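Long-range contact in thioredoxin reductase (PDB 5UWY), which probably catalyses the NADPH-dependent reduction of thioredoxin, passing electrons through bound FAD and a redox-active cysteine pair: residues A[144-149]-A[230-236]. Numbering follows the deposited sequence.
Sequences QDLLVV and FGGVFIY
L147 and V149 of strand 145-149 bond through their backbone to G232 and F234 of strand 232-235, two parallel neighbours in the five-stranded sheet of a Rossmann-type domain, probably the one that binds NADPH. The strands run at 21° to each other, and the hydrogen bonds pass back and forth: G232 N gives to D145 O, L147 N to G232 O (2.9 Å), F234 N to L147 O (2.8 Å) and V149 N to F234 O. The third is the straightest, with F234 N close to the line of the L147 C=O bond. At the start of the pairing D145 O also takes a weak, bent bond from G231 N.

On the face carrying L147, V149, V233 and I235, the ring of F230 turns one face to the L147 side chain. L147 CB stands 3.8 Å from the ring centroid, 9° off the normal, a CH-pi contact. With CG anti to its backbone N (chi1 -179°), L147 carries CD1 to the rim of the F230 ring at CE2 and CZ, and CD2 to V233 CG2 at 3.6 Å, the L147 and V233 side chains lying alongside each other. V149 CG2 packs similarly against I235 CG1.

The other face holds L146, V148 and F234. L146 leans over the partner strand: CD2 sits over the backbone of G232, 3.4 Å from its N, and at the edge of the F234 ring, in its plane, while CD1 comes obliquely to F234 CE1 (3.5 Å). F141 meets the F234 ring edge-to-face, and L162 of helix 153-162 also packs on it, so a helix covers this side. Strand 168-172 flanks 145-149, and strand 130-131 flanks 232-235, placing this pair inside the sheet. V148 touches A155 of a glycine-rich strand-turn-helix motif consistent with dinucleotide binding; across the pair its CG2 lies 4.4 Å from F234 CB.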
ATOM      1  N   GLN A 144      -6.886 -29.897   0.978  1.00 74.44           N
ATOM      2  CA  GLN A 144      -6.339 -30.645   2.099  1.00 65.44           C
ATOM      3  C   GLN A 144      -7.269 -30.493   3.294  1.00 57.63           C
ATOM      4  O   GLN A 144      -8.326 -29.863   3.212  1.00 62.84           O
ATOM      5  CB  GLN A 144      -4.919 -30.179   2.441  1.00 58.81           C
ATOM      6  CG  GLN A 144      -4.086 -29.824   1.224  1.00 56.75           C
ATOM      7  CD  GLN A 144      -2.649 -29.512   1.573  1.00 60.72           C
ATOM      8  OE1 GLN A 144      -2.289 -29.428   2.747  1.00 62.75           O
ATOM      9  NE2 GLN A 144      -1.816 -29.337   0.555  1.00 69.35           N
ATOM     10  N   ASP A 145      -6.880 -31.080   4.419  1.00 53.45           N
ATOM     11  CA  ASP A 145      -7.661 -30.979   5.641  1.00 62.24           C
ATOM     12  C   ASP A 145      -6.973 -30.033   6.615  1.00 64.86           C
ATOM     13  O   ASP A 145      -5.752 -30.113   6.834  1.00 60.32           O
ATOM     14  CB  ASP A 145      -7.893 -32.354   6.269  1.00 79.23           C
ATOM     15  CG  ASP A 145      -8.545 -33.326   5.300  1.00 90.56           C
ATOM     16  OD1 ASP A 145      -9.666 -33.795   5.595  1.00 93.52           O
ATOM     17  OD2 ASP A 145      -7.945 -33.618   4.244  1.00 94.39           O
ATOM     18  N   LEU A 146      -7.772 -29.135   7.183  1.00 65.64           N
ATOM     19  CA  LEU A 146      -7.291 -28.030   7.987  1.00 49.37           C
ATOM     20  C   LEU A 146      -8.023 -28.024   9.320  1.00 49.86           C
ATOM     21  O   LEU A 146      -9.209 -28.359   9.402  1.00 50.61           O
ATOM     22  CB  LEU A 146      -7.499 -26.693   7.265  1.00 48.26           C
ATOM     23  CG  LEU A 146      -6.833 -26.541   5.894  1.00 47.79           C
ATOM     24  CD1 LEU A 146      -6.885 -25.101   5.423  1.00 46.82           C
ATOM     25  CD2 LEU A 146      -5.398 -27.029   5.925  1.00 49.25           C
ATOM     26  N   LEU A 147      -7.296 -27.644  10.364  1.00 54.17           N
ATOM     27  CA  LEU A 147      -7.825 -27.523  11.714  1.00 60.08           C
ATOM     28  C   LEU A 147      -7.786 -26.056  12.115  1.00 58.82           C
ATOM     29  O   LEU A 147      -6.757 -25.400  11.954  1.00 55.56           O
ATOM     30  CB  LEU A 147      -7.008 -28.370  12.696  1.00 52.53           C
ATOM     31  CG  LEU A 147      -7.459 -28.364  14.156  1.00 51.90           C
ATOM     32  CD1 LEU A 147      -8.717 -29.195  14.305  1.00 52.56           C
ATOM     33  CD2 LEU A 147      -6.357 -28.879  15.069  1.00 52.01           C
ATOM     34  N   VAL A 148      -8.902 -25.540  12.620  1.00 48.98           N
ATOM     35  CA  VAL A 148      -9.003 -24.154  13.064  1.00 48.09           C
ATOM     36  C   VAL A 148      -9.206 -24.155  14.571  1.00 48.63           C
ATOM     37  O   VAL A 148     -10.090 -24.852  15.081  1.00 49.69           O
ATOM     38  CB  VAL A 148     -10.147 -23.413  12.349  1.00 50.14           C
ATOM     39  CG1 VAL A 148     -10.663 -22.259  13.203  1.00 47.43           C
ATOM     40  CG2 VAL A 148      -9.684 -22.908  10.993  1.00 55.98           C
ATOM     41  N   VAL A 149      -8.393 -23.387  15.288  1.00 49.03           N
ATOM     42  CA  VAL A 149      -8.480 -23.342  16.745  1.00 48.53           C
ATOM     43  C   VAL A 149      -9.188 -22.062  17.170  1.00 53.92           C
ATOM     44  O   VAL A 149      -8.791 -20.959  16.770  1.00 61.23           O
ATOM     45  CB  VAL A 149      -7.093 -23.443  17.396  1.00 48.38           C
ATOM     46  CG1 VAL A 149      -7.237 -23.555  18.901  1.00 56.69           C
ATOM     47  CG2 VAL A 149      -6.329 -24.629  16.833  1.00 48.81           C
ATOM     48  N   PHE A 230      -4.219 -33.885   9.829  1.00 64.41           N
ATOM     49  CA  PHE A 230      -4.489 -32.570   9.261  1.00 65.33           C
ATOM     50  C   PHE A 230      -3.288 -32.088   8.467  1.00 61.99           C
ATOM     51  O   PHE A 230      -2.151 -32.152   8.944  1.00 65.65           O
ATOM     52  CB  PHE A 230      -4.829 -31.552  10.351  1.00 58.56           C
ATOM     53  CG  PHE A 230      -6.147 -31.801  11.013  1.00 59.33           C
ATOM     54  CD1 PHE A 230      -7.326 -31.682  10.296  1.00 63.62           C
ATOM     55  CD2 PHE A 230      -6.210 -32.151  12.349  1.00 60.15           C
ATOM     56  CE1 PHE A 230      -8.545 -31.913  10.902  1.00 61.12           C
ATOM     57  CE2 PHE A 230      -7.425 -32.379  12.959  1.00 60.89           C
ATOM     58  CZ  PHE A 230      -8.593 -32.262  12.235  1.00 60.84           C
ATOM     59  N   GLY A 231      -3.553 -31.603   7.252  1.00 59.72           N
ATOM     60  CA  GLY A 231      -2.508 -30.974   6.467  1.00 56.31           C
ATOM     61  C   GLY A 231      -2.121 -29.612   6.999  1.00 69.05           C
ATOM     62  O   GLY A 231      -0.966 -29.198   6.866  1.00 54.75           O
ATOM     63  N   GLY A 232      -3.068 -28.897   7.606  1.00 69.61           N
ATOM     64  CA  GLY A 232      -2.743 -27.595   8.161  1.00 55.64           C
ATOM     65  C   GLY A 232      -3.463 -27.315   9.460  1.00 54.65           C
ATOM     66  O   GLY A 232      -4.486 -27.928   9.779  1.00 55.42           O
ATOM     67  N   VAL A 233      -2.903 -26.376  10.214  1.00 54.13           N
ATOM     68  CA  VAL A 233      -3.562 -25.823  11.387  1.00 58.43           C
ATOM     69  C   VAL A 233      -3.466 -24.302  11.320  1.00 53.39           C
ATOM     70  O   VAL A 233      -2.414 -23.749  10.964  1.00 52.43           O
ATOM     71  CB  VAL A 233      -2.981 -26.395  12.701  1.00 61.71           C
ATOM     72  CG1 VAL A 233      -1.738 -25.657  13.138  1.00 54.40           C
ATOM     73  CG2 VAL A 233      -4.050 -26.395  13.813  1.00 55.86           C
ATOM     74  N   PHE A 234      -4.596 -23.640  11.562  1.00 64.96           N
ATOM     75  CA  PHE A 234      -4.706 -22.194  11.633  1.00 52.06           C
ATOM     76  C   PHE A 234      -5.297 -21.816  12.984  1.00 52.36           C
ATOM     77  O   PHE A 234      -6.359 -22.319  13.378  1.00 53.04           O
ATOM     78  CB  PHE A 234      -5.542 -21.634  10.461  1.00 51.54           C
ATOM     79  CG  PHE A 234      -4.957 -21.917   9.096  1.00 51.23           C
ATOM     80  CD1 PHE A 234      -4.999 -23.189   8.554  1.00 54.53           C
ATOM     81  CD2 PHE A 234      -4.317 -20.912   8.381  1.00 50.30           C
ATOM     82  CE1 PHE A 234      -4.441 -23.454   7.306  1.00 61.57           C
ATOM     83  CE2 PHE A 234      -3.754 -21.175   7.130  1.00 50.05           C
ATOM     84  CZ  PHE A 234      -3.818 -22.445   6.592  1.00 50.70           C
ATOM     85  N   ILE A 235      -4.562 -20.982  13.710  1.00 51.92           N
ATOM     86  CA  ILE A 235      -4.894 -20.572  15.062  1.00 52.18           C
ATOM     87  C   ILE A 235      -5.050 -19.067  15.071  1.00 65.02           C
ATOM     88  O   ILE A 235      -4.178 -18.336  14.585  1.00 70.97           O
ATOM     89  CB  ILE A 235      -3.814 -20.982  16.075  1.00 56.33           C
ATOM     90  CG1 ILE A 235      -3.422 -22.438  15.876  1.00 56.06           C
ATOM     91  CG2 ILE A 235      -4.300 -20.725  17.515  1.00 64.32           C
ATOM     92  CD1 ILE A 235      -2.003 -22.738  16.304  1.00 53.64           C
ATOM     93  N   TYR A 236      -6.160 -18.611  15.620  1.00 67.52           N
ATOM     94  CA  TYR A 236      -6.332 -17.207  15.955  1.00 76.15           C
ATOM     95  C   TYR A 236      -6.818 -17.100  17.389  1.00 78.46           C
ATOM     96  O   TYR A 236      -7.908 -17.578  17.714  1.00 75.75           O
ATOM     97  CB  TYR A 236      -7.286 -16.476  15.015  1.00 87.72           C
ATOM     98  CG  TYR A 236      -6.738 -15.077  14.897  1.00 91.77           C
ATOM     99  CD1 TYR A 236      -7.451 -13.959  15.286  1.00 85.66           C
ATOM    100  CD2 TYR A 236      -5.442 -14.906  14.495  1.00 89.77           C
ATOM    101  CE1 TYR A 236      -6.881 -12.660  15.199  1.00 83.61           C
ATOM    102  CE2 TYR A 236      -4.871 -13.657  14.404  1.00 85.65           C
ATOM    103  CZ  TYR A 236      -5.583 -12.557  14.751  1.00 89.66           C
ATOM    104  OH  TYR A 236      -4.926 -11.341  14.618  1.00 93.04           O
TER